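Local atomic coordinates of endoglucanase (Thermotoga maritima, PDB entry 2FVG), a protein that probably acts as a metal-dependent aminopeptidase of the M42 family, cleaving residues from peptide N-termini with two divalent cations per subunit, despite its name endoglucanase. Residues K54-S59 / Y187-V192; G93-V98 / S149-Y154; G159-K164 / I314-Y319. All blocks are in the same frame, centred on the assembly; numbering follows the deposited sequence.

Interactions 1 and 3 both belong to the large mixed sheet of the chain, their centres about 26 Å apart, whereas interaction 2 lies in the separate six-stranded antiparallel sheet, with its centre about 34 Å from that of interaction 1. Interactions 2 and 3 touch: Phe150 O comes 3.2 Å from Lys164 CE, and Tyr154 OH lies 3.4 Å from Ala161 CB, so residues 149-154 run from one sheet toward the other. The predicted two-metal site lies near all three. Side chain to side chain, Ser59 is about 5 Å from His61, Lys94 about 6 Å from His308 and Ile314 about 8 Å from Asp167, each a predicted metal ligand.

Interaction 1. Residues K54-S59 / Y187-V192; sequences KKLLVS and YDTYFV
Four backbone hydrogen bonds join Lys54-Ser59 to Tyr187-Val192. Leu56 N donates to Asp188 O and Leu56 O accepts from Tyr190 N, then Val58 N donates to Tyr190 O and Val58 O accepts from Val192 N, the last at 2.8 Å. Leu56 and Val58 thus each use both N and O, the pattern of a parallel pair, and the axes of strands 55-59 and 187-192 diverge by 23°. CA-H...O contacts add to them, as from Ser59 CA to Val192 O at 3.2 Å.

Both are strands of the mixed sheet of this M42 peptidase fold on which two predicted metal ligands sit, His61 at the end of strand 55-61 and Glu220 on strand 215-224; strand 55-61 lies between 187-194 and 215-224.

Among apolar contacts, Leu57 CD1 meets Val192 CG2, though the modelled 3.2 Å is shorter than normal contact and so doubtful. On the other face Val58 CG2 meets Thr189 CG2 at 4.0 Å. The Lys55 chain runs beside Tyr190, its CG lying in the ring plane at the edge, 3.8 Å from Tyr190 CE1, while NZ turns away to Leu211 O. Lys54 lies alongside Tyr187, CB 3.8 Å from Tyr187 CD1, and the Tyr187 hydroxyl bonds to Glu337.

A side-chain bond within one strand has Thr189 OG1, anti to its carbonyl carbon (chi1 -61°), donating to Tyr187 O at 2.7 Å. An alanine here would probably leave Tyr187 O without this donor and open a gap beside Leu56 CD2 and Val58 CG2.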
loop_
_atom_site.group_PDB
_atom_site.type_symbol
_atom_site.label_atom_id
_atom_site.label_comp_id
_atom_site.label_asym_id
_atom_site.label_seq_id
_atom_site.Cartn_x
_atom_site.Cartn_y
_atom_site.Cartn_z
ATOM N N LYS A 54 20.202 1.944 18.324
ATOM C CA LYS A 54 18.792 2.277 18.132
ATOM C C LYS A 54 18.346 1.756 16.767
ATOM O O LYS A 54 19.161 1.527 15.867
ATOM C CB LYS A 54 18.564 3.783 18.257
ATOM C CG LYS A 54 18.979 4.343 19.621
ATOM C CD LYS A 54 19.169 5.850 19.621
ATOM C CE LYS A 54 19.645 6.327 20.978
ATOM N NZ LYS A 54 19.969 7.784 20.977
ATOM N N LYS A 55 17.046 1.544 16.626
ATOM C CA LYS A 55 16.493 1.011 15.403
ATOM C C LYS A 55 15.356 1.893 14.891
ATOM O O LYS A 55 14.525 2.351 15.670
ATOM C CB LYS A 55 16.004 -0.397 15.674
ATOM C CG LYS A 55 17.126 -1.387 15.951
ATOM C CD LYS A 55 16.679 -2.581 16.749
ATOM C CE LYS A 55 16.435 -2.176 18.209
ATOM N NZ LYS A 55 16.044 -3.364 19.002
ATOM N N LEU A 56 15.348 2.156 13.586
ATOM C CA LEU A 56 14.270 2.904 12.963
ATOM C C LEU A 56 13.467 1.886 12.187
ATOM O O LEU A 56 14.029 1.022 11.529
ATOM C CB LEU A 56 14.804 3.960 12.007
ATOM C CG LEU A 56 13.830 4.734 11.099
ATOM C CD1 LEU A 56 12.894 5.646 11.859
ATOM C CD2 LEU A 56 14.628 5.571 10.118
ATOM N N LEU A 57 12.156 1.986 12.268
ATOM C CA LEU A 57 11.267 1.098 11.510
ATOM C C LEU A 57 10.528 1.923 10.445
ATOM O O LEU A 57 9.928 2.945 10.763
ATOM C CB LEU A 57 10.267 0.473 12.471
ATOM C CG LEU A 57 9.044 -0.287 11.947
ATOM C CD1 LEU A 57 9.439 -1.494 11.173
ATOM C CD2 LEU A 57 8.162 -0.702 13.120
ATOM N N VAL A 58 10.570 1.497 9.186
ATOM C CA VAL A 58 9.871 2.225 8.109
ATOM C C VAL A 58 8.950 1.210 7.459
ATOM O O VAL A 58 9.427 0.197 6.974
ATOM C CB VAL A 58 10.871 2.815 7.084
ATOM C CG1 VAL A 58 10.138 3.568 5.956
ATOM C CG2 VAL A 58 11.853 3.752 7.779
ATOM N N SER A 59 7.638 1.439 7.444
ATOM C CA SER A 59 6.773 0.398 6.872
ATOM C C SER A 59 5.741 0.800 5.790
ATOM O O SER A 59 5.321 1.948 5.717
ATOM C CB SER A 59 6.075 -0.370 7.999
ATOM O OG SER A 59 5.136 0.453 8.623
ATOM N N TYR A 187 21.001 4.877 11.701
ATOM C CA TYR A 187 20.709 3.820 12.665
ATOM C C TYR A 187 20.147 2.593 11.953
ATOM O O TYR A 187 19.592 2.698 10.859
ATOM C CB TYR A 187 19.645 4.289 13.705
ATOM C CG TYR A 187 20.128 5.428 14.534
ATOM C CD1 TYR A 187 20.954 5.199 15.628
ATOM C CD2 TYR A 187 19.833 6.748 14.189
ATOM C CE1 TYR A 187 21.461 6.250 16.385
ATOM C CE2 TYR A 187 20.340 7.814 14.937
ATOM C CZ TYR A 187 21.149 7.551 16.038
ATOM O OH TYR A 187 21.671 8.576 16.798
ATOM N N ASP A 188 20.268 1.437 12.591
ATOM C CA ASP A 188 19.738 0.219 12.020
ATOM C C ASP A 188 18.333 0.507 11.569
ATOM O O ASP A 188 17.502 0.921 12.370
ATOM C CB ASP A 188 19.741 -0.917 13.035
ATOM C CG ASP A 188 21.101 -1.557 13.209
ATOM O OD1 ASP A 188 22.130 -1.060 12.667
ATOM O OD2 ASP A 188 21.137 -2.594 13.907
ATOM N N THR A 189 18.065 0.313 10.283
ATOM C CA THR A 189 16.750 0.646 9.756
ATOM C C THR A 189 16.085 -0.571 9.173
ATOM O O THR A 189 16.638 -1.209 8.307
ATOM C CB THR A 189 16.847 1.775 8.698
ATOM O OG1 THR A 189 17.382 2.943 9.322
ATOM C CG2 THR A 189 15.458 2.120 8.122
ATOM N N TYR A 190 14.912 -0.906 9.683
ATOM C CA TYR A 190 14.135 -2.023 9.152
ATOM C C TYR A 190 13.064 -1.504 8.193
ATOM O O TYR A 190 12.279 -0.625 8.545
ATOM C CB TYR A 190 13.456 -2.791 10.280
ATOM C CG TYR A 190 14.427 -3.506 11.189
ATOM C CD1 TYR A 190 15.018 -2.855 12.263
ATOM C CD2 TYR A 190 14.744 -4.847 10.976
ATOM C CE1 TYR A 190 15.919 -3.521 13.097
ATOM C CE2 TYR A 190 15.632 -5.517 11.804
ATOM C CZ TYR A 190 16.220 -4.851 12.859
ATOM O OH TYR A 190 17.119 -5.528 13.670
ATOM N N PHE A 191 13.083 -2.002 6.967
ATOM C CA PHE A 191 12.059 -1.680 5.988
ATOM C C PHE A 191 11.085 -2.841 6.050
ATOM O O PHE A 191 11.434 -3.982 5.746
ATOM C CB PHE A 191 12.663 -1.502 4.596
ATOM C CG PHE A 191 13.543 -0.301 4.487
ATOM C CD1 PHE A 191 14.870 -0.356 4.884
ATOM C CD2 PHE A 191 13.030 0.916 4.027
ATOM C CE1 PHE A 191 15.682 0.776 4.793
ATOM C CE2 PHE A 191 13.833 2.041 3.924
ATOM C CZ PHE A 191 15.155 1.974 4.307
ATOM N N VAL A 192 9.865 -2.564 6.478
ATOM C CA VAL A 192 8.884 -3.633 6.642
ATOM C C VAL A 192 7.726 -3.514 5.649
ATOM O O VAL A 192 7.178 -2.434 5.462
ATOM C CB VAL A 192 8.404 -3.709 8.122
ATOM C CG1 VAL A 192 7.418 -4.890 8.333
ATOM C CG2 VAL A 192 9.619 -3.908 9.044
#

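Interaction 2. Residues G93-V98 / S149-Y154; sequences GKVVQV and SFVSDY
Val151 turns its side chain toward residues 93-98 and is met there by two side chains: that of Val95 crosses it, with Val95 CG1 3.9 Å from Val151 CB, and Gln97 CB lies 3.7 Å from Val151 CG2. That CG2, anti to the carbonyl carbon of its own residue, also touches the carbonyl carbon of Val96. Gln97 and Ser149 extend from the same face of the sheet; Gln97 CG comes 3.5 Å from Ser149 OG, and beyond it Gln97 OE1 accepts from Asn100 N.

Val96 and Phe150 form the neighbouring non-hydrogen-bonded pair of this antiparallel ribbon, but their side chains diverge. Val96 CG1 still reaches 4.3 Å from Phe150 CD1, and Lys94 CG passes obliquely 4.1 Å from Phe150 CE1. The ring also packs edge-to-face with Phe67, and an ethanediol molecule, probably from the crystallisation liquor, lies beside it.

Strands 95-98 and 147-150 are inner, adjacent members of the six-stranded antiparallel sheet, although 50 residues lie between the two segments. Gln97 and Ser149 make the hydrogen-bonded pair, Gln97 N donating to Ser149 O and Ser149 N to Gln97 O.

At the end of the ribbon Val151 N donates to Val95 O at 2.9 Å, but from above, 35° out of the carbonyl plane. A water is the second donor to grip Val95 O, at 2.6 Å, where the second segment leaves the strand; the same water donates to Val151 O at 2.8 Å.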
loop_
_atom_site.group_PDB
_atom_site.type_symbol
_atom_site.label_atom_id
_atom_site.label_comp_id
_atom_site.label_asym_id
_atom_site.label_seq_id
_atom_site.Cartn_x
_atom_site.Cartn_y
_atom_site.Cartn_z
ATOM N N GLY A 93 -20.188 -4.831 -13.883
ATOM C CA GLY A 93 -19.327 -4.509 -15.029
ATOM C C GLY A 93 -17.825 -4.463 -14.763
ATOM O O GLY A 93 -17.043 -4.323 -15.700
ATOM N N LYS A 94 -17.413 -4.565 -13.499
ATOM C CA LYS A 94 -15.979 -4.541 -13.149
ATOM C C LYS A 94 -15.264 -5.836 -13.508
ATOM O O LYS A 94 -15.820 -6.922 -13.328
ATOM C CB LYS A 94 -15.760 -4.236 -11.666
ATOM C CG LYS A 94 -15.360 -2.800 -11.323
ATOM C CD LYS A 94 -16.301 -1.765 -11.846
ATOM C CE LYS A 94 -15.815 -0.381 -11.463
ATOM N NZ LYS A 94 -16.763 0.650 -11.958
ATOM N N VAL A 95 -14.037 -5.712 -14.023
ATOM C CA VAL A 95 -13.230 -6.891 -14.376
ATOM C C VAL A 95 -12.356 -7.303 -13.194
ATOM O O VAL A 95 -11.669 -6.470 -12.563
ATOM C CB VAL A 95 -12.352 -6.685 -15.636
ATOM C CG1 VAL A 95 -11.726 -8.009 -16.064
ATOM C CG2 VAL A 95 -13.185 -6.140 -16.787
ATOM N N VAL A 96 -12.350 -8.599 -12.929
ATOM C CA VAL A 96 -11.628 -9.146 -11.803
ATOM C C VAL A 96 -10.873 -10.365 -12.265
ATOM O O VAL A 96 -11.070 -10.820 -13.398
ATOM C CB VAL A 96 -12.594 -9.575 -10.687
ATOM C CG1 VAL A 96 -13.225 -8.360 -10.001
ATOM C CG2 VAL A 96 -13.661 -10.524 -11.227
ATOM N N GLN A 97 -10.020 -10.906 -11.408
ATOM C CA GLN A 97 -9.293 -12.108 -11.790
ATOM C C GLN A 97 -9.092 -13.060 -10.631
ATOM O O GLN A 97 -8.994 -12.630 -9.491
ATOM C CB GLN A 97 -7.932 -11.775 -12.372
ATOM C CG GLN A 97 -6.925 -11.350 -11.338
ATOM C CD GLN A 97 -5.553 -11.921 -11.634
ATOM O OE1 GLN A 97 -5.077 -12.823 -10.927
ATOM N NE2 GLN A 97 -4.938 -11.453 -12.707
ATOM N N VAL A 98 -9.057 -14.359 -10.933
ATOM C CA VAL A 98 -8.836 -15.396 -9.930
ATOM C C VAL A 98 -7.813 -16.308 -10.577
ATOM O O VAL A 98 -8.042 -16.835 -11.665
ATOM C CB VAL A 98 -10.135 -16.160 -9.571
ATOM C CG1 VAL A 98 -9.871 -17.293 -8.560
ATOM C CG2 VAL A 98 -11.150 -15.225 -8.989
ATOM N N SER A 149 -9.040 -10.466 -7.358
ATOM C CA SER A 149 -8.606 -9.080 -7.322
ATOM C C SER A 149 -9.148 -8.329 -8.535
ATOM O O SER A 149 -9.572 -8.945 -9.516
ATOM C CB SER A 149 -7.092 -8.994 -7.241
ATOM O OG SER A 149 -6.497 -9.587 -8.362
ATOM N N PHE A 150 -9.175 -7.001 -8.451
ATOM C CA PHE A 150 -9.572 -6.195 -9.585
ATOM C C PHE A 150 -8.503 -6.297 -10.651
ATOM O O PHE A 150 -7.322 -6.538 -10.357
ATOM C CB PHE A 150 -9.726 -4.726 -9.205
ATOM C CG PHE A 150 -10.881 -4.451 -8.331
ATOM C CD1 PHE A 150 -12.161 -4.353 -8.869
ATOM C CD2 PHE A 150 -10.703 -4.258 -6.974
ATOM C CE1 PHE A 150 -13.260 -4.076 -8.052
ATOM C CE2 PHE A 150 -11.776 -3.981 -6.158
ATOM C CZ PHE A 150 -13.065 -3.898 -6.698
ATOM N N VAL A 151 -8.915 -6.115 -11.897
ATOM C CA VAL A 151 -7.971 -6.087 -13.000
ATOM C C VAL A 151 -7.852 -4.625 -13.411
ATOM O O VAL A 151 -8.856 -3.912 -13.534
ATOM C CB VAL A 151 -8.421 -6.950 -14.178
ATOM C CG1 VAL A 151 -7.661 -6.566 -15.446
ATOM C CG2 VAL A 151 -8.222 -8.411 -13.857
ATOM N N SER A 152 -6.621 -4.171 -13.584
ATOM C CA SER A 152 -6.401 -2.816 -14.014
ATOM C C SER A 152 -5.061 -2.677 -14.697
ATOM O O SER A 152 -4.128 -3.432 -14.432
ATOM C CB SER A 152 -6.498 -1.838 -12.846
ATOM O OG SER A 152 -6.496 -0.513 -13.343
ATOM N N ASP A 153 -5.003 -1.704 -15.590
ATOM C CA ASP A 153 -3.828 -1.381 -16.340
ATOM C C ASP A 153 -3.129 -0.278 -15.552
ATOM O O ASP A 153 -3.666 0.240 -14.581
ATOM C CB ASP A 153 -4.290 -0.881 -17.713
ATOM C CG ASP A 153 -3.186 -0.882 -18.755
ATOM O OD1 ASP A 153 -1.995 -1.096 -18.408
ATOM O OD2 ASP A 153 -3.525 -0.666 -19.939
ATOM N N TYR A 154 -1.909 0.048 -15.925
ATOM C CA TYR A 154 -1.185 1.128 -15.294
ATOM C C TYR A 154 -0.718 2.044 -16.408
ATOM O O TYR A 154 0.066 1.638 -17.249
ATOM C CB TYR A 154 0.015 0.598 -14.510
ATOM C CG TYR A 154 0.947 1.675 -13.987
ATOM C CD1 TYR A 154 2.010 2.141 -14.759
ATOM C CD2 TYR A 154 0.778 2.211 -12.716
ATOM C CE1 TYR A 154 2.867 3.115 -14.284
ATOM C CE2 TYR A 154 1.624 3.171 -12.227
ATOM C CZ TYR A 154 2.665 3.629 -13.012
ATOM O OH TYR A 154 3.514 4.588 -12.516
HETATM O O HOH W 1 -11.541 -3.867 -12.624
#

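Interaction 3. Residues G159-K164 / I314-Y319; sequences GRAVGK and IDLNDY
Gly159-Ala161 and Ile314-Leu316 run antiparallel, and three backbone bonds fix the register. Ala161 and Ile314 form a hydrogen-bonded pair, each N donating to the other's O; Arg160 and Asp315 are the adjoining non-hydrogen-bonded pair, their CA atoms 4.6 Å apart. Leu316 N then donates to Gly159 O at 2.8 Å. Gly159 itself has a positive phi of 79°, unusual for a residue with a side chain.

Across the non-hydrogen-bonded pair Arg160 binds Asp315. The arginine chain bends at chi2 (-81°), bringing CD beside the aspartate, and from there NE meets Asp315 OD2 at 2.8 Å, lying on the anti side of that oxygen. Arg160 NH2 makes a weak bond to the same oxygen at 3.2 Å. OD2 lies in the guanidinium plane at its edge, although the two planar groups are turned 58° apart, and this salt bridge leaves OD1 for another task.

Asp315 is the N-cap of helix 316-332: Asp315 OD1 accepts weakly from Asn317 N at 2.9 Å and from Asp318 N. Strand 312-315 of the mixed sheet thus passes straight into a helix.

On the opposite face from this pair, Ala161 CB packs 4.2 Å from Ile314 CG1 and 4.4 Å from Leu316 CD2. Phe166 of helix 166-180 touches both Ala161 and Ile314, while Leu316 CB lies 3.7 Å from Gly159 O.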
loop_
_atom_site.group_PDB
_atom_site.type_symbol
_atom_site.label_atom_id
_atom_site.label_comp_id
_atom_site.label_asym_id
_atom_site.label_seq_id
_atom_site.Cartn_x
_atom_site.Cartn_y
_atom_site.Cartn_z
ATOM N N GLY A 159 3.553 13.199 -15.955
ATOM C CA GLY A 159 3.714 13.242 -14.519
ATOM C C GLY A 159 2.600 12.672 -13.680
ATOM O O GLY A 159 2.648 12.780 -12.471
ATOM N N ARG A 160 1.602 12.055 -14.292
ATOM C CA ARG A 160 0.505 11.490 -13.513
ATOM C C ARG A 160 0.434 10.029 -13.882
ATOM O O ARG A 160 0.715 9.683 -15.026
ATOM C CB ARG A 160 -0.823 12.186 -13.847
ATOM C CG ARG A 160 -0.887 13.654 -13.454
ATOM C CD ARG A 160 -1.210 13.846 -11.977
ATOM N NE ARG A 160 -0.862 15.188 -11.492
ATOM C CZ ARG A 160 -1.678 16.233 -11.388
ATOM N NH1 ARG A 160 -2.962 16.150 -11.739
ATOM N NH2 ARG A 160 -1.191 17.384 -10.923
ATOM N N ALA A 161 0.078 9.178 -12.921
ATOM C CA ALA A 161 -0.051 7.757 -13.172
ATOM C C ALA A 161 -1.402 7.290 -12.664
ATOM O O ALA A 161 -1.883 7.768 -11.647
ATOM C CB ALA A 161 1.067 7.002 -12.503
ATOM N N VAL A 162 -2.011 6.360 -13.383
ATOM C CA VAL A 162 -3.344 5.831 -13.041
ATOM C C VAL A 162 -3.228 4.312 -12.956
ATOM O O VAL A 162 -2.572 3.676 -13.804
ATOM C CB VAL A 162 -4.404 6.177 -14.127
ATOM C CG1 VAL A 162 -5.831 5.698 -13.700
ATOM C CG2 VAL A 162 -4.412 7.670 -14.414
ATOM N N GLY A 163 -3.829 3.741 -11.921
ATOM C CA GLY A 163 -3.813 2.298 -11.723
ATOM C C GLY A 163 -4.491 1.972 -10.419
ATOM O O GLY A 163 -5.000 2.853 -9.748
ATOM N N LYS A 164 -4.489 0.699 -10.052
ATOM C CA LYS A 164 -5.142 0.282 -8.838
ATOM C C LYS A 164 -4.115 0.054 -7.744
ATOM O O LYS A 164 -2.894 0.050 -7.991
ATOM C CB LYS A 164 -5.932 -1.011 -9.077
ATOM C CG LYS A 164 -5.026 -2.218 -9.274
ATOM C CD LYS A 164 -5.800 -3.470 -9.228
ATOM C CE LYS A 164 -4.921 -4.690 -9.403
ATOM N NZ LYS A 164 -4.047 -4.994 -8.249
ATOM N N ILE A 314 -1.791 9.210 -9.025
ATOM C CA ILE A 314 -0.750 9.842 -8.223
ATOM C C ILE A 314 0.066 10.776 -9.119
ATOM O O ILE A 314 0.119 10.595 -10.339
ATOM C CB ILE A 314 0.188 8.849 -7.497
ATOM C CG1 ILE A 314 1.043 8.060 -8.488
ATOM C CG2 ILE A 314 -0.599 7.944 -6.548
ATOM C CD1 ILE A 314 2.260 7.429 -7.847
ATOM N N ASP A 315 0.686 11.774 -8.508
ATOM C CA ASP A 315 1.516 12.709 -9.220
ATOM C C ASP A 315 2.919 12.194 -8.976
ATOM O O ASP A 315 3.296 11.960 -7.825
ATOM C CB ASP A 315 1.305 14.121 -8.646
ATOM C CG ASP A 315 2.093 15.167 -9.378
ATOM O OD1 ASP A 315 3.299 15.290 -9.106
ATOM O OD2 ASP A 315 1.511 15.882 -10.218
ATOM N N LEU A 316 3.682 11.981 -10.047
ATOM C CA LEU A 316 5.050 11.466 -9.917
ATOM C C LEU A 316 6.034 12.424 -9.218
ATOM O O LEU A 316 7.020 11.975 -8.636
ATOM C CB LEU A 316 5.586 10.927 -11.254
ATOM C CG LEU A 316 4.801 9.728 -11.824
ATOM C CD1 LEU A 316 5.315 9.350 -13.192
ATOM C CD2 LEU A 316 4.860 8.524 -10.882
ATOM N N ASN A 317 5.793 13.729 -9.281
ATOM C CA ASN A 317 6.650 14.642 -8.532
ATOM C C ASN A 317 6.436 14.442 -7.032
ATOM O O ASN A 317 7.384 14.505 -6.254
ATOM C CB ASN A 317 6.393 16.108 -8.904
ATOM C CG ASN A 317 6.884 16.455 -10.289
ATOM O OD1 ASN A 317 7.988 16.074 -10.684
ATOM N ND2 ASN A 317 6.075 17.205 -11.031
ATOM N N ASP A 318 5.188 14.206 -6.626
ATOM C CA ASP A 318 4.883 13.943 -5.214
ATOM C C ASP A 318 5.561 12.649 -4.783
ATOM O O ASP A 318 6.148 12.573 -3.717
ATOM C CB ASP A 318 3.390 13.763 -4.997
ATOM C CG ASP A 318 2.618 15.042 -5.090
ATOM O OD1 ASP A 318 3.186 16.155 -4.947
ATOM O OD2 ASP A 318 1.407 14.911 -5.291
ATOM N N TYR A 319 5.410 11.609 -5.595
ATOM C CA TYR A 319 6.061 10.334 -5.335
ATOM C C TYR A 319 7.580 10.495 -5.098
ATOM O O TYR A 319 8.143 9.912 -4.151
ATOM C CB TYR A 319 5.821 9.400 -6.510
ATOM C CG TYR A 319 6.559 8.092 -6.388
ATOM C CD1 TYR A 319 7.871 7.951 -6.874
ATOM C CD2 TYR A 319 5.943 6.986 -5.811
ATOM C CE1 TYR A 319 8.548 6.744 -6.752
ATOM C CE2 TYR A 319 6.591 5.793 -5.695
ATOM C CZ TYR A 319 7.879 5.662 -6.158
ATOM O OH TYR A 319 8.483 4.438 -6.037
#